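Local structure of cellulase (Uncultured bacterium, 3WX5) at residues A78-L81 against G82-G86; D196-A199 against F200-A204. The protein probably hydrolyses the internal beta-1,4-glucosidic bonds of cellulose, as an endoglucanase of glycoside hydrolase family 12. One frame throughout, in Å; residues are numbered along the deposited sequence.

In the fold
Both contacts are local, between residues close along the chain of this beta-rich protein; their centres lie about 19 Å apart and their nearest atoms about 8 Å, so they do not touch. Contact 1 (78-86) is largely buried, at the corner where strand 78-80 leaves the large mixed sheet and hands over to the short strand 83-84; contact 2 (196-204) is only partly buried and forms the beginning of helix 197-206. The chemistry follows the place. Contact 1 is aromatic packing, with no hydrogen bond between its two segments, whereas contact 2 is built from helical backbone bonds, a capping aspartate and a salt bridge, with its nonpolar residues turned onto strands of both large sheets.

Contact 1 of 2, residues A78-L81 against G82-G86; sequences AIYL and GCHWG
Aromatic packing carries this turn: the CB of His84 settles over one face of the Tyr80 ring, 3.6 Å from its centroid, in a CH-pi contact. It lies toward the hydroxyl-bearing end of the ring, since CZ is the ring carbon nearest to it, with Tyr80 CZ and His84 CB 3.3 Å apart. The two rings lie oblique to each other, planes at 33° and centroids 5.3 Å apart. Tyr80 has CG between its backbone N and carbonyl carbon (chi1 71°), a torsion that swings the ring across the inside of the bend.

The same ring has a polar neighbour at its rim, where Tyr80 CE1 comes within 3.3 Å of Gly82 O, the oxygen lying in the ring plane. Leu81 points away from 82-86 and packs on Leu94 and Val239, as suits a branched aliphatic residue. Gly82 suits the bend because at its positive phi of 108° a CB would be jammed against Leu81 O.

Polar and covalent ties reach beyond the turn: Tyr80 OH hydrogen-bonds to Ala87 O, His84 ND1 to Glu220 OE2, and Cys83 is disulfide-bonded to Cys88. The result is a glycine-bearing corner leading from the large mixed sheet into a small disulfide-linked hairpin, 83-84 with 87-88, within the beta-sandwich (jelly-roll) fold of family 12.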
ATOM      1  N   ALA A  78       4.905  -4.097  -4.070  1.00  9.60           N
ATOM      2  CA  ALA A  78       3.493  -4.008  -3.681  1.00  9.89           C
ATOM      3  C   ALA A  78       2.574  -4.712  -4.676  1.00 11.41           C
ATOM      4  O   ALA A  78       2.943  -4.913  -5.818  1.00 11.95           O
ATOM      5  CB  ALA A  78       3.074  -2.529  -3.560  1.00  9.57           C
ATOM      6  N   ILE A  79       1.361  -5.034  -4.227  1.00 12.55           N
ATOM      7  CA  ILE A  79       0.322  -5.545  -5.099  1.00 12.59           C
ATOM      8  C   ILE A  79      -0.851  -4.562  -5.001  1.00 13.74           C
ATOM      9  O   ILE A  79      -1.038  -3.911  -3.967  1.00 12.21           O
ATOM     10  CB  ILE A  79      -0.128  -6.976  -4.695  1.00 11.46           C
ATOM     11  CG1 ILE A  79      -1.240  -7.477  -5.623  1.00 11.34           C
ATOM     12  CG2 ILE A  79      -0.479  -7.095  -3.178  1.00 11.21           C
ATOM     13  CD1 ILE A  79      -1.426  -9.025  -5.589  1.00 13.68           C
ATOM     14  N   TYR A  80      -1.570  -4.380  -6.101  1.00 11.31           N
ATOM     15  CA  TYR A  80      -2.645  -3.389  -6.090  1.00 12.96           C
ATOM     16  C   TYR A  80      -3.834  -3.734  -6.964  1.00 13.98           C
ATOM     17  O   TYR A  80      -3.714  -4.446  -7.980  1.00 12.43           O
ATOM     18  CB  TYR A  80      -2.114  -1.973  -6.404  1.00 12.40           C
ATOM     19  CG  TYR A  80      -1.685  -1.722  -7.830  1.00 11.22           C
ATOM     20  CD1 TYR A  80      -2.583  -1.206  -8.762  1.00 14.97           C
ATOM     21  CD2 TYR A  80      -0.344  -1.817  -8.201  1.00 14.22           C
ATOM     22  CE1 TYR A  80      -2.182  -0.932 -10.078  1.00 16.11           C
ATOM     23  CE2 TYR A  80       0.076  -1.510  -9.501  1.00 17.53           C
ATOM     24  CZ  TYR A  80      -0.854  -1.075 -10.435  1.00 17.69           C
ATOM     25  OH  TYR A  80      -0.447  -0.751 -11.716  1.00 16.05           O
ATOM     26  N   LEU A  81      -4.963  -3.138  -6.581  1.00 13.64           N
ATOM     27  CA  LEU A  81      -6.134  -2.985  -7.421  1.00 15.10           C
ATOM     28  C   LEU A  81      -6.281  -1.513  -7.787  1.00 16.34           C
ATOM     29  O   LEU A  81      -6.053  -0.638  -6.948  1.00 13.98           O
ATOM     30  CB  LEU A  81      -7.366  -3.413  -6.626  1.00 15.19           C
ATOM     31  CG  LEU A  81      -8.650  -3.277  -7.452  1.00 16.94           C
ATOM     32  CD1 LEU A  81      -9.164  -4.619  -7.889  1.00 23.70           C
ATOM     33  CD2 LEU A  81      -9.680  -2.530  -6.628  1.00 18.96           C
ATOM     34  N   GLY A  82      -6.621  -1.236  -9.043  1.00 13.36           N
ATOM     35  CA  GLY A  82      -6.836   0.138  -9.475  1.00 13.05           C
ATOM     36  C   GLY A  82      -5.717   0.670 -10.375  1.00 14.09           C
ATOM     37  O   GLY A  82      -5.152  -0.080 -11.184  1.00 15.97           O
ATOM     38  N   CYS A  83      -5.444   1.969 -10.247  1.00 12.96           N
ATOM     39  CA  CYS A  83      -4.574   2.721 -11.150  1.00 14.70           C
ATOM     40  C   CYS A  83      -3.421   3.370 -10.378  1.00 16.49           C
ATOM     41  O   CYS A  83      -3.629   4.295  -9.587  1.00 13.65           O
ATOM     42  CB  CYS A  83      -5.367   3.799 -11.902  1.00 18.18           C
ATOM     43  SG  CYS A  83      -6.825   3.170 -12.835  1.00 24.23           S
ATOM     44  N   HIS A  84      -2.222   2.840 -10.616  1.00 15.04           N
ATOM     45  CA  HIS A  84      -0.983   3.286 -10.009  1.00 15.36           C
ATOM     46  C   HIS A  84      -0.194   4.094 -11.035  1.00 15.00           C
ATOM     47  O   HIS A  84       0.355   3.521 -11.983  1.00 15.80           O
ATOM     48  CB  HIS A  84      -0.180   2.034  -9.590  1.00 15.71           C
ATOM     49  CG  HIS A  84       1.134   2.336  -8.954  1.00 16.00           C
ATOM     50  ND1 HIS A  84       1.273   2.547  -7.597  1.00 13.38           N
ATOM     51  CD2 HIS A  84       2.377   2.439  -9.483  1.00 15.75           C
ATOM     52  CE1 HIS A  84       2.533   2.845  -7.330  1.00 17.90           C
ATOM     53  NE2 HIS A  84       3.228   2.763  -8.455  1.00 17.06           N
ATOM     54  N   TRP A  85      -0.171   5.417 -10.871  1.00 14.33           N
ATOM     55  CA  TRP A  85       0.443   6.307 -11.850  1.00 16.68           C
ATOM     56  C   TRP A  85      -0.020   5.980 -13.274  1.00 16.91           C
ATOM     57  O   TRP A  85       0.791   5.883 -14.204  1.00 17.41           O
ATOM     58  CB  TRP A  85       1.967   6.289 -11.749  1.00 15.79           C
ATOM     59  CG  TRP A  85       2.510   7.260 -10.729  1.00 19.78           C
ATOM     60  CD1 TRP A  85       2.965   8.534 -10.957  1.00 20.01           C
ATOM     61  CD2 TRP A  85       2.624   7.045  -9.319  1.00 20.53           C
ATOM     62  NE1 TRP A  85       3.367   9.111  -9.782  1.00 24.97           N
ATOM     63  CE2 TRP A  85       3.159   8.224  -8.758  1.00 20.99           C
ATOM     64  CE3 TRP A  85       2.278   5.992  -8.473  1.00 22.10           C
ATOM     65  CZ2 TRP A  85       3.420   8.354  -7.391  1.00 25.37           C
ATOM     66  CZ3 TRP A  85       2.541   6.118  -7.101  1.00 27.94           C
ATOM     67  CH2 TRP A  85       3.098   7.295  -6.579  1.00 28.27           C
ATOM     68  N   GLY A  86      -1.331   5.810 -13.427  1.00 16.54           N
ATOM     69  CA  GLY A  86      -1.927   5.615 -14.755  1.00 18.38           C
ATOM     70  C   GLY A  86      -1.888   4.197 -15.288  1.00 20.84           C
ATOM     71  O   GLY A  86      -2.469   3.916 -16.342  1.00 21.92           O
TER

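Contact 2 of 2, residues D196-A199 against F200-A204; sequences DLKA and FIDDA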
ATOM      1  N   ASP A 196     -11.745  -3.299   7.153  1.00  9.00           N
ATOM      2  CA  ASP A 196     -12.623  -2.258   6.629  1.00 11.89           C
ATOM      3  C   ASP A 196     -11.824  -1.014   6.232  1.00 11.78           C
ATOM      4  O   ASP A 196     -11.565  -0.141   7.067  1.00 10.87           O
ATOM      5  CB  ASP A 196     -13.696  -1.909   7.663  1.00 11.99           C
ATOM      6  CG  ASP A 196     -14.685  -0.874   7.166  1.00 16.36           C
ATOM      7  OD1 ASP A 196     -14.521  -0.323   6.047  1.00 11.62           O
ATOM      8  OD2 ASP A 196     -15.668  -0.627   7.900  1.00 16.68           O
ATOM      9  N   LEU A 197     -11.382  -0.961   4.977  1.00 10.09           N
ATOM     10  CA  LEU A 197     -10.576   0.173   4.506  1.00  8.11           C
ATOM     11  C   LEU A 197     -11.402   1.485   4.511  1.00  9.12           C
ATOM     12  O   LEU A 197     -10.830   2.566   4.671  1.00 10.31           O
ATOM     13  CB  LEU A 197     -10.027  -0.089   3.091  1.00 10.00           C
ATOM     14  CG  LEU A 197      -9.129  -1.336   2.969  1.00 10.41           C
ATOM     15  CD1 LEU A 197      -8.521  -1.472   1.582  1.00 11.70           C
ATOM     16  CD2 LEU A 197      -8.033  -1.316   4.067  1.00 14.18           C
ATOM     17  N   LYS A 198     -12.712   1.396   4.278  0.50  2.00           N
ATOM     18  CA  LYS A 198     -13.556   2.604   4.228  0.50  2.00           C
ATOM     19  C   LYS A 198     -13.545   3.311   5.593  0.50  2.39           C
ATOM     20  O   LYS A 198     -13.624   4.529   5.666  0.50  2.00           O
ATOM     21  CB  LYS A 198     -14.998   2.218   3.852  0.50  2.00           C
ATOM     22  CG  LYS A 198     -15.964   3.387   3.590  0.50  4.61           C
ATOM     23  CD  LYS A 198     -15.476   4.260   2.442  0.50  7.60           C
ATOM     24  CE  LYS A 198     -16.417   5.436   2.097  0.50 11.76           C
ATOM     25  NZ  LYS A 198     -17.611   5.648   2.988  0.50  7.83           N
ATOM     26  N   ALA A 199     -13.401   2.543   6.669  1.00  8.38           N
ATOM     27  CA  ALA A 199     -13.367   3.174   8.016  1.00  8.25           C
ATOM     28  C   ALA A 199     -12.221   4.181   8.075  1.00  9.83           C
ATOM     29  O   ALA A 199     -12.386   5.296   8.604  1.00 12.48           O
ATOM     30  CB  ALA A 199     -13.217   2.127   9.113  1.00 10.48           C
ATOM     31  N   PHE A 200     -11.052   3.807   7.541  1.00  9.51           N
ATOM     32  CA  PHE A 200      -9.905   4.729   7.536  1.00  9.23           C
ATOM     33  C   PHE A 200     -10.143   5.930   6.653  1.00 10.17           C
ATOM     34  O   PHE A 200      -9.799   7.056   7.008  1.00 11.33           O
ATOM     35  CB  PHE A 200      -8.615   3.997   7.102  1.00 10.45           C
ATOM     36  CG  PHE A 200      -8.263   2.838   7.982  1.00  8.18           C
ATOM     37  CD1 PHE A 200      -8.810   1.584   7.746  1.00  8.42           C
ATOM     38  CD2 PHE A 200      -7.545   3.046   9.172  1.00  8.07           C
ATOM     39  CE1 PHE A 200      -8.589   0.509   8.596  1.00  7.91           C
ATOM     40  CE2 PHE A 200      -7.245   1.961   9.992  1.00 11.73           C
ATOM     41  CZ  PHE A 200      -7.777   0.684   9.709  1.00 12.56           C
ATOM     42  N   ILE A 201     -10.641   5.676   5.447  1.00  9.93           N
ATOM     43  CA  ILE A 201     -11.021   6.742   4.579  1.00  9.93           C
ATOM     44  C   ILE A 201     -11.961   7.752   5.229  1.00 10.47           C
ATOM     45  O   ILE A 201     -11.699   8.959   5.192  1.00 12.74           O
ATOM     46  CB  ILE A 201     -11.654   6.202   3.273  1.00  8.69           C
ATOM     47  CG1 ILE A 201     -10.632   5.308   2.557  1.00 11.15           C
ATOM     48  CG2 ILE A 201     -12.075   7.373   2.416  1.00  9.03           C
ATOM     49  CD1 ILE A 201     -11.144   4.670   1.200  1.00  9.34           C
ATOM     50  N   ASP A 202     -13.014   7.266   5.892  1.00  9.67           N
ATOM     51  CA  ASP A 202     -14.007   8.158   6.493  1.00 10.23           C
ATOM     52  C   ASP A 202     -13.401   8.927   7.668  1.00 11.82           C
ATOM     53  O   ASP A 202     -13.776  10.068   7.909  1.00 10.60           O
ATOM     54  CB  ASP A 202     -15.248   7.369   6.969  1.00 10.80           C
ATOM     55  CG  ASP A 202     -16.175   6.961   5.815  1.00 14.88           C
ATOM     56  OD1 ASP A 202     -15.892   7.327   4.650  1.00 13.71           O
ATOM     57  OD2 ASP A 202     -17.135   6.192   6.063  1.00 14.67           O
ATOM     58  N   ASP A 203     -12.441   8.320   8.373  1.00 10.16           N
ATOM     59  CA  ASP A 203     -11.777   9.039   9.478  1.00 11.59           C
ATOM     60  C   ASP A 203     -10.926  10.171   8.907  1.00 11.69           C
ATOM     61  O   ASP A 203     -10.947  11.305   9.401  1.00  9.92           O
ATOM     62  CB  ASP A 203     -10.922   8.075  10.313  1.00 10.51           C
ATOM     63  CG  ASP A 203     -10.138   8.788  11.403  1.00 14.19           C
ATOM     64  OD1 ASP A 203     -10.715   9.064  12.491  1.00 12.85           O
ATOM     65  OD2 ASP A 203      -8.972   9.153  11.143  1.00 13.88           O
ATOM     66  N   ALA A 204     -10.163   9.865   7.853  1.00 11.20           N
ATOM     67  CA  ALA A 204      -9.371  10.902   7.180  1.00 10.95           C
ATOM     68  C   ALA A 204     -10.247  12.041   6.631  1.00 11.93           C
ATOM     69  O   ALA A 204      -9.877  13.225   6.735  1.00 13.01           O
ATOM     70  CB  ALA A 204      -8.543  10.276   6.048  1.00 10.21           C
TER
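Lys198 and Asp202, one helical turn apart, are joined by a salt bridge in which Lys198 NZ lies 2.9 Å from Asp202 OD1. The ammonium meets that oxygen on its syn lone pair, the side of the other oxygen, and a weak second bond runs to OD2, so the lysine spans both carboxylate oxygens. The lysine leaves the helix pointing away from Asp202 and doubles back through bends at chi2 (60°) and chi4, crossing the aspartate side chain at a slant and bringing NZ to the carboxylate. Its long, flexible chain suits the place because it can fold back to an acid one turn on.

At the start of the helix Asp196 is the N-cap. Its OD1 takes the amide of Ala199 at 3.1 Å, the N-H arriving from above the carboxylate plane. A short acidic side chain fits here, since it can reach back to an amide of the first turn and would probably interact favourably with the helix dipole.

The backbone then settles into regular helical bonding. Ile201 N to Leu197 O is 3.2 Å and nearly straight, at 173°; Asp202 N to Lys198 O is shorter, 2.8 Å, and Asp203 N reaches Ala199 O at 3.0 Å.

Packing lies on the inner side. Phe200, with CG beside its backbone N (chi1 -59°), is directed back toward the start of the helix, and its CD1 sits 3.3 Å from Asp196 O. Its ring also meets Trp169 and Tyr183 edge-to-face, while Leu197 and Ile201 both rest on Leu104 of strand 101-111. The carboxylate of Asp203 leads away from 196-199, its OD2 hydrogen-bonded to Tyr183 OH and salt-bridged to Arg207 NE. The whole is an N-capped amphipathic helix, its nonpolar side laid against the beta-sandwich of the family 12 fold.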